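Local coordinates for broad specificity aminotransferase (Leishmania mexicana, PDB 4WB0), which probably catalyses pyridoxal 5'-phosphate-dependent transfer of amino groups between amino acids and 2-oxo acids, with broad substrate specificity, as a homodimer, at residues 66-71 / 303-308; 84-89 / 309-314; 90-93 / 98-101. One frame throughout, in Å; residues are numbered along the deposited sequence.

The three contacts lie in a row. Along the sequence the segments run 66-71, 84-89, 90-93, 98-101, 303-308 and 309-314, so interactions 1 and 2 interleave while interaction 3 is local. Helix 301-312 links the first two: one part of it meets helix 59-71 and the following part meets helix 84-95, with centres about 10 Å apart. Helix 84-95 in turn carries interaction 3, whose centre lies about 11 Å from that of interaction 2 and about 21 Å from that of interaction 1. Interactions 1 and 2 tie two early helices to a helix more than 200 residues later in the aminotransferase fold, and interaction 3 packs helix 84-95 on the loop that leads into strand 104-110.

Interaction 1 (66-71 / 303-308); sequences QLLLDM and GARLAH
Arg305 NH1 donates to the backbone oxygen of Asn74, just beyond helix 59-71, while the CB of the same arginine lies against Leu68 on that helix. The arginine therefore packs on helix 59-71 through its root and bonds the loop that follows it through its end. With CG anti to the carbonyl carbon (chi1 -74°) and the chain extended from CG to NE, the guanidinium group is carried well past Leu68. Leu68 supplies the first helix's share of the contact: its CG stands opposite the backbone N (chi1 178°), and the isopropyl fork faces segment 303-308. Both methyls reach the arginine root, CD2 at 3.8 Å and CD1 at 4.0 Å from Arg305 CB. Leu68 CD2 also touches Leu306 CD2 at 3.7 Å, and the two leucine side chains cross at about a right angle. The touching residues are all buried. Away from this contact, Gln66 NE2 reaches Asp70 OD1 at 3.1 Å one helical turn on, meeting the carboxylate from above its plane while staying in the plane of its own amide. Leu73 covers both Leu68 and Arg305, and an aromatic side chain of the neighbouring subunit packs on Leu306. Helix 301-312 thus lies between helix 59-71, met here, and helix 84-95, which Ala304 and Ala307 touch through Phe86.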
loop_
_atom_site.group_PDB
_atom_site.type_symbol
_atom_site.label_atom_id
_atom_site.label_comp_id
_atom_site.label_asym_id
_atom_site.label_seq_id
_atom_site.Cartn_x
_atom_site.Cartn_y
_atom_site.Cartn_z
ATOM N N GLN A 66 -21.631 10.159 1.199
ATOM C CA GLN A 66 -22.444 11.116 0.415
ATOM C C GLN A 66 -21.848 12.504 0.458
ATOM O O GLN A 66 -21.786 13.157 -0.576
ATOM C CB GLN A 66 -23.888 11.165 0.903
ATOM C CG GLN A 66 -24.804 12.034 -0.039
ATOM C CD GLN A 66 -24.929 11.408 -1.426
ATOM O OE1 GLN A 66 -25.226 10.200 -1.551
ATOM N NE2 GLN A 66 -24.663 12.204 -2.475
ATOM N N LEU A 67 -21.403 12.969 1.625
ATOM C CA LEU A 67 -20.687 14.266 1.698
ATOM C C LEU A 67 -19.524 14.334 0.749
ATOM O O LEU A 67 -19.353 15.303 0.039
ATOM C CB LEU A 67 -20.188 14.561 3.103
ATOM C CG LEU A 67 -21.300 14.860 4.071
ATOM C CD1 LEU A 67 -20.721 14.782 5.496
ATOM C CD2 LEU A 67 -22.002 16.215 3.853
ATOM N N LEU A 68 -18.744 13.282 0.722
ATOM C CA LEU A 68 -17.525 13.303 -0.012
ATOM C C LEU A 68 -17.882 13.321 -1.505
ATOM O O LEU A 68 -17.264 14.018 -2.300
ATOM C CB LEU A 68 -16.687 12.101 0.383
ATOM C CG LEU A 68 -15.379 11.959 -0.350
ATOM C CD1 LEU A 68 -14.515 13.257 -0.113
ATOM C CD2 LEU A 68 -14.664 10.656 0.154
ATOM N N LEU A 69 -18.897 12.562 -1.874
ATOM C CA LEU A 69 -19.233 12.445 -3.294
ATOM C C LEU A 69 -19.686 13.815 -3.807
ATOM O O LEU A 69 -19.237 14.254 -4.873
ATOM C CB LEU A 69 -20.287 11.370 -3.513
ATOM C CG LEU A 69 -20.806 11.244 -4.950
ATOM C CD1 LEU A 69 -19.692 10.772 -5.815
ATOM C CD2 LEU A 69 -21.922 10.253 -5.021
ATOM N N ASP A 70 -20.518 14.503 -3.021
ATOM C CA ASP A 70 -21.048 15.844 -3.368
ATOM C C ASP A 70 -19.946 16.932 -3.469
ATOM O O ASP A 70 -20.078 17.903 -4.212
ATOM C CB ASP A 70 -22.105 16.279 -2.351
ATOM C CG ASP A 70 -23.425 15.481 -2.468
ATOM O OD1 ASP A 70 -23.705 14.940 -3.552
ATOM O OD2 ASP A 70 -24.196 15.409 -1.484
ATOM N N MET A 71 -18.861 16.788 -2.738
ATOM C CA MET A 71 -17.767 17.735 -2.835
ATOM C C MET A 71 -16.965 17.727 -4.138
ATOM O O MET A 71 -16.326 18.712 -4.441
ATOM C CB MET A 71 -16.770 17.501 -1.730
ATOM C CG MET A 71 -17.301 17.784 -0.361
ATOM S SD MET A 71 -16.048 17.190 0.800
ATOM C CE MET A 71 -17.052 17.278 2.250
ATOM N N GLY A 303 -10.211 6.353 1.806
ATOM C CA GLY A 303 -10.384 6.092 3.212
ATOM C C GLY A 303 -9.957 7.256 4.130
ATOM O O GLY A 303 -10.581 7.564 5.155
ATOM N N ALA A 304 -8.863 7.910 3.775
ATOM C CA ALA A 304 -8.426 9.031 4.571
ATOM C C ALA A 304 -9.383 10.210 4.427
ATOM O O ALA A 304 -9.566 10.962 5.369
ATOM C CB ALA A 304 -7.070 9.435 4.171
ATOM N N ARG A 305 -9.908 10.417 3.234
ATOM C CA ARG A 305 -10.903 11.514 3.031
ATOM C C ARG A 305 -12.166 11.269 3.841
ATOM O O ARG A 305 -12.670 12.162 4.545
ATOM C CB ARG A 305 -11.224 11.643 1.570
ATOM C CG ARG A 305 -10.078 12.293 0.768
ATOM C CD ARG A 305 -10.408 12.336 -0.694
ATOM N NE ARG A 305 -9.409 13.156 -1.397
ATOM C CZ ARG A 305 -9.310 13.192 -2.723
ATOM N NH1 ARG A 305 -10.109 12.429 -3.475
ATOM N NH2 ARG A 305 -8.424 13.982 -3.304
ATOM N N LEU A 306 -12.665 10.030 3.824
ATOM C CA LEU A 306 -13.816 9.707 4.634
ATOM C C LEU A 306 -13.544 9.929 6.142
ATOM O O LEU A 306 -14.398 10.513 6.892
ATOM C CB LEU A 306 -14.295 8.245 4.450
ATOM C CG LEU A 306 -14.835 7.842 3.117
ATOM C CD1 LEU A 306 -15.085 6.280 3.140
ATOM C CD2 LEU A 306 -16.151 8.586 2.811
ATOM N N ALA A 307 -12.421 9.406 6.608
ATOM C CA ALA A 307 -12.094 9.554 8.015
ATOM C C ALA A 307 -11.844 10.978 8.405
ATOM O O ALA A 307 -12.216 11.391 9.540
ATOM C CB ALA A 307 -10.870 8.714 8.418
ATOM N N HIS A 308 -11.287 11.768 7.491
ATOM C CA HIS A 308 -11.081 13.172 7.872
ATOM C C HIS A 308 -12.435 13.862 8.122
ATOM O O HIS A 308 -12.593 14.654 9.066
ATOM C CB HIS A 308 -10.283 13.957 6.814
ATOM C CG HIS A 308 -10.428 15.431 6.974
ATOM N ND1 HIS A 308 -11.300 16.178 6.202
ATOM C CD2 HIS A 308 -9.895 16.281 7.890
ATOM C CE1 HIS A 308 -11.282 17.428 6.638
ATOM N NE2 HIS A 308 -10.433 17.510 7.653
#

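Interaction 2 (84-89 / 309-314); sequences QPFIDE and LILSNN
Glu89 and Leu311 make the close part of this contact, where Glu89 CA and Leu311 CA are 6.3 Å apart. Their CB atoms are 3.8 Å apart, and Leu311 CD1 reaches out to 3.9 Å from Glu89 CB, so the root of an acidic side chain serves as an apolar surface. Phe86 adds a slacker fringe: its CD1 is 4.4 Å from Leu311 CD1, which approaches the ring obliquely. Beyond the ring, Phe86 meets Phe257, and Met261 packs on Leu311.

The other side of the contact is polar and bridged by water. A bend at chi2 (-74°) swings the Glu89 carboxylate across to Ser312, where OE1 lies 3.5 Å from Ser312 CB. Glu89 OE1 and Ser312 OG are joined instead through a water, which donates to Glu89 OE1 at 2.8 Å and has a weak link to Ser312 OG at 3.2 Å. Just beyond, helix 301-312 ends and Asn313 leaves helical geometry; its OD1 caps the start of helix 314-344 by accepting from Leu316 N. Since Phe86 and Ile87 rest on strand 104-110, the arrangement is a layered one of helix 301-312 over helix 84-95 over the sheet, in keeping with the alpha/beta large domain of fold-type I pyridoxal-phosphate enzymes.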
loop_
_atom_site.group_PDB
_atom_site.type_symbol
_atom_site.label_atom_id
_atom_site.label_comp_id
_atom_site.label_asym_id
_atom_site.label_seq_id
_atom_site.Cartn_x
_atom_site.Cartn_y
_atom_site.Cartn_z
ATOM N N GLN A 84 -3.074 15.377 4.146
ATOM C CA GLN A 84 -2.699 16.039 5.373
ATOM C C GLN A 84 -3.870 16.309 6.296
ATOM O O GLN A 84 -3.690 16.166 7.482
ATOM C CB GLN A 84 -1.983 17.358 5.081
ATOM C CG GLN A 84 -1.151 17.893 6.268
ATOM C CD GLN A 84 -0.025 16.913 6.615
ATOM O OE1 GLN A 84 0.618 16.339 5.732
ATOM N NE2 GLN A 84 0.167 16.675 7.879
ATOM N N PRO A 85 -5.072 16.663 5.752
ATOM C CA PRO A 85 -6.170 16.937 6.702
ATOM C C PRO A 85 -6.449 15.706 7.616
ATOM O O PRO A 85 -6.698 15.848 8.796
ATOM C CB PRO A 85 -7.380 17.253 5.783
ATOM C CG PRO A 85 -6.753 17.821 4.472
ATOM C CD PRO A 85 -5.414 17.031 4.363
ATOM N N PHE A 86 -6.360 14.516 7.049
ATOM C CA PHE A 86 -6.612 13.278 7.785
ATOM C C PHE A 86 -5.477 13.034 8.793
ATOM O O PHE A 86 -5.745 12.707 9.930
ATOM C CB PHE A 86 -6.710 12.088 6.830
ATOM C CG PHE A 86 -6.456 10.715 7.472
ATOM C CD1 PHE A 86 -7.378 10.114 8.313
ATOM C CD2 PHE A 86 -5.269 10.066 7.238
ATOM C CE1 PHE A 86 -7.135 8.866 8.893
ATOM C CE2 PHE A 86 -5.015 8.776 7.823
ATOM C CZ PHE A 86 -5.918 8.198 8.622
ATOM N N ILE A 87 -4.231 13.194 8.342
ATOM C CA ILE A 87 -3.107 12.900 9.199
ATOM C C ILE A 87 -3.167 13.723 10.462
ATOM O O ILE A 87 -3.100 13.163 11.567
ATOM C CB ILE A 87 -1.778 13.126 8.498
ATOM C CG1 ILE A 87 -1.595 12.138 7.344
ATOM C CG2 ILE A 87 -0.648 12.888 9.504
ATOM C CD1 ILE A 87 -0.451 12.603 6.417
ATOM N N ASP A 88 -3.354 15.030 10.328
ATOM C CA ASP A 88 -3.454 15.924 11.470
ATOM C C ASP A 88 -4.567 15.552 12.428
ATOM O O ASP A 88 -4.374 15.587 13.646
ATOM C CB ASP A 88 -3.646 17.391 11.004
ATOM C CG ASP A 88 -2.381 17.966 10.301
ATOM O OD1 ASP A 88 -1.278 17.341 10.345
ATOM O OD2 ASP A 88 -2.494 19.053 9.700
ATOM N N GLU A 89 -5.773 15.310 11.921
ATOM C CA GLU A 89 -6.853 14.917 12.795
ATOM C C GLU A 89 -6.580 13.567 13.486
ATOM O O GLU A 89 -6.971 13.344 14.623
ATOM C CB GLU A 89 -8.146 14.833 11.996
ATOM C CG GLU A 89 -8.653 16.210 11.530
ATOM C CD GLU A 89 -9.271 17.091 12.629
ATOM O OE1 GLU A 89 -9.669 18.243 12.272
ATOM O OE2 GLU A 89 -9.382 16.686 13.823
ATOM N N LEU A 309 -13.424 13.616 7.282
ATOM C CA LEU A 309 -14.713 14.274 7.486
ATOM C C LEU A 309 -15.339 13.910 8.832
ATOM O O LEU A 309 -15.954 14.729 9.494
ATOM C CB LEU A 309 -15.666 13.935 6.345
ATOM C CG LEU A 309 -15.199 14.390 4.965
ATOM C CD1 LEU A 309 -16.329 13.993 4.054
ATOM C CD2 LEU A 309 -14.967 15.901 4.918
ATOM N N ILE A 310 -15.198 12.647 9.212
ATOM C CA ILE A 310 -15.784 12.160 10.428
ATOM C C ILE A 310 -15.020 12.704 11.645
ATOM O O ILE A 310 -15.640 13.112 12.613
ATOM C CB ILE A 310 -15.790 10.641 10.437
ATOM C CG1 ILE A 310 -16.779 10.142 9.350
ATOM C CG2 ILE A 310 -16.196 10.121 11.785
ATOM C CD1 ILE A 310 -16.585 8.673 8.985
ATOM N N LEU A 311 -13.690 12.770 11.579
ATOM C CA LEU A 311 -12.911 13.323 12.695
ATOM C C LEU A 311 -13.103 14.808 12.850
ATOM O O LEU A 311 -13.149 15.342 13.958
ATOM C CB LEU A 311 -11.424 13.022 12.493
ATOM C CG LEU A 311 -11.066 11.537 12.573
ATOM C CD1 LEU A 311 -9.688 11.273 11.909
ATOM C CD2 LEU A 311 -11.060 11.134 13.985
ATOM N N SER A 312 -13.204 15.487 11.726
ATOM C CA SER A 312 -13.115 16.943 11.739
ATOM C C SER A 312 -14.459 17.616 12.013
ATOM O O SER A 312 -14.513 18.621 12.715
ATOM C CB SER A 312 -12.516 17.439 10.397
ATOM O OG SER A 312 -12.693 18.857 10.248
ATOM N N ASN A 313 -15.555 17.086 11.485
ATOM C CA ASN A 313 -16.826 17.762 11.667
ATOM C C ASN A 313 -17.401 17.517 13.043
ATOM O O ASN A 313 -17.430 16.417 13.503
ATOM C CB ASN A 313 -17.831 17.326 10.616
ATOM C CG ASN A 313 -19.128 18.001 10.795
ATOM O OD1 ASN A 313 -20.027 17.479 11.438
ATOM N ND2 ASN A 313 -19.230 19.238 10.276
ATOM N N ASN A 314 -17.841 18.551 13.739
ATOM C CA ASN A 314 -18.180 18.319 15.128
ATOM C C ASN A 314 -19.392 17.416 15.325
ATOM O O ASN A 314 -19.414 16.641 16.280
ATOM C CB ASN A 314 -18.383 19.643 15.863
ATOM C CG ASN A 314 -17.263 19.908 16.852
ATOM O OD1 ASN A 314 -17.501 19.957 18.059
ATOM N ND2 ASN A 314 -16.021 20.020 16.352
HETATM O O HOH W 1 -9.534 19.317 9.692
#

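Interaction 3 (90-93 / 98-101); sequences AVKM and TVEL
Lys92 and Val99 meet through their aliphatic parts, Lys92 CG lying 3.7 Å from Val99 CG1, with the two side chains crossing at about a right angle. Farther along the lysine, CD passes 4.0 Å from Leu101 CD1. The other methyl of that leucine, Leu101 CD2, reaches Val91 CG1 at 3.9 Å, where the two side chains run past each other in opposite directions. Leu101 thus spreads its fork between two successive helix residues, while Val99 takes the lysine root. Bends at chi2 and chi3 (146° and 63°) carry the Lys92 chain across Val99 and on to Leu101. The contact belongs to a helix-loop-strand connection: after helix 84-95 the chain turns back through 98-101 and enters strand 104-110, an edge strand of the large mixed sheet within this chain. That strand backs the contact, with Leu104 touching both Val91 and Val99 and Ala106 touching Val91. One turn earlier on the helix, Asp88 packs against Leu101. Around the far face of the helix, Gln255 NE2 donates to Ala90 O and Arg242 NH2 to Met93 O, while Phe257 lies against Ala90 and Met93, and the Met93 side chain extends to Arg317 and Trp320 of helix 314-344.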
loop_
_atom_site.group_PDB
_atom_site.type_symbol
_atom_site.label_atom_id
_atom_site.label_comp_id
_atom_site.label_asym_id
_atom_site.label_seq_id
_atom_site.Cartn_x
_atom_site.Cartn_y
_atom_site.Cartn_z
ATOM N N ALA A 90 -5.982 12.633 12.769
ATOM C CA ALA A 90 -5.741 11.316 13.296
ATOM C C ALA A 90 -4.730 11.331 14.444
ATOM O O ALA A 90 -4.939 10.650 15.474
ATOM C CB ALA A 90 -5.297 10.391 12.184
ATOM N N VAL A 91 -3.699 12.144 14.312
ATOM C CA VAL A 91 -2.690 12.248 15.356
ATOM C C VAL A 91 -3.302 12.976 16.574
ATOM O O VAL A 91 -3.036 12.666 17.740
ATOM C CB VAL A 91 -1.476 12.991 14.818
ATOM C CG1 VAL A 91 -0.574 13.380 15.950
ATOM C CG2 VAL A 91 -0.755 12.136 13.788
ATOM N N LYS A 92 -4.157 13.941 16.283
ATOM C CA LYS A 92 -4.843 14.637 17.347
ATOM C C LYS A 92 -5.776 13.718 18.122
ATOM O O LYS A 92 -5.957 13.898 19.323
ATOM C CB LYS A 92 -5.617 15.848 16.792
ATOM C CG LYS A 92 -4.759 17.113 16.807
ATOM C CD LYS A 92 -5.044 18.075 15.638
ATOM C CE LYS A 92 -6.462 18.611 15.678
ATOM N NZ LYS A 92 -6.671 19.679 14.638
ATOM N N MET A 93 -6.394 12.763 17.450
ATOM C CA MET A 93 -7.296 11.808 18.135
ATOM C C MET A 93 -6.550 10.967 19.178
ATOM O O MET A 93 -7.061 10.702 20.260
ATOM C CB MET A 93 -7.960 10.855 17.119
ATOM C CG MET A 93 -8.957 9.815 17.732
ATOM S SD MET A 93 -9.555 8.656 16.465
ATOM C CE MET A 93 -8.130 7.612 16.312
ATOM N N THR A 98 -4.219 18.781 22.654
ATOM C CA THR A 98 -3.063 19.476 23.217
ATOM C C THR A 98 -1.852 19.386 22.278
ATOM O O THR A 98 -1.097 20.350 22.135
ATOM C CB THR A 98 -2.676 18.898 24.625
ATOM O OG1 THR A 98 -1.862 17.713 24.498
ATOM C CG2 THR A 98 -3.929 18.588 25.429
ATOM N N VAL A 99 -1.708 18.231 21.624
ATOM C CA VAL A 99 -0.485 17.847 20.905
ATOM C C VAL A 99 0.062 18.914 19.957
ATOM O O VAL A 99 -0.699 19.621 19.261
ATOM C CB VAL A 99 -0.724 16.548 20.095
ATOM C CG1 VAL A 99 -1.644 16.807 18.859
ATOM C CG2 VAL A 99 0.634 15.890 19.722
ATOM N N GLU A 100 1.380 19.047 19.930
ATOM C CA GLU A 100 1.992 20.003 19.012
ATOM C C GLU A 100 2.395 19.316 17.718
ATOM O O GLU A 100 3.418 18.640 17.639
ATOM C CB GLU A 100 3.180 20.696 19.674
ATOM C CG GLU A 100 2.743 21.597 20.806
ATOM C CD GLU A 100 3.841 22.515 21.265
ATOM O OE1 GLU A 100 4.173 22.484 22.470
ATOM O OE2 GLU A 100 4.371 23.269 20.421
ATOM N N LEU A 101 1.554 19.463 16.702
ATOM C CA LEU A 101 1.786 18.812 15.426
ATOM C C LEU A 101 3.185 19.150 14.882
ATOM O O LEU A 101 3.790 18.371 14.121
ATOM C CB LEU A 101 0.707 19.221 14.437
ATOM C CG LEU A 101 -0.694 18.637 14.748
ATOM C CD1 LEU A 101 -1.706 19.153 13.733
ATOM C CD2 LEU A 101 -0.715 17.120 14.758
#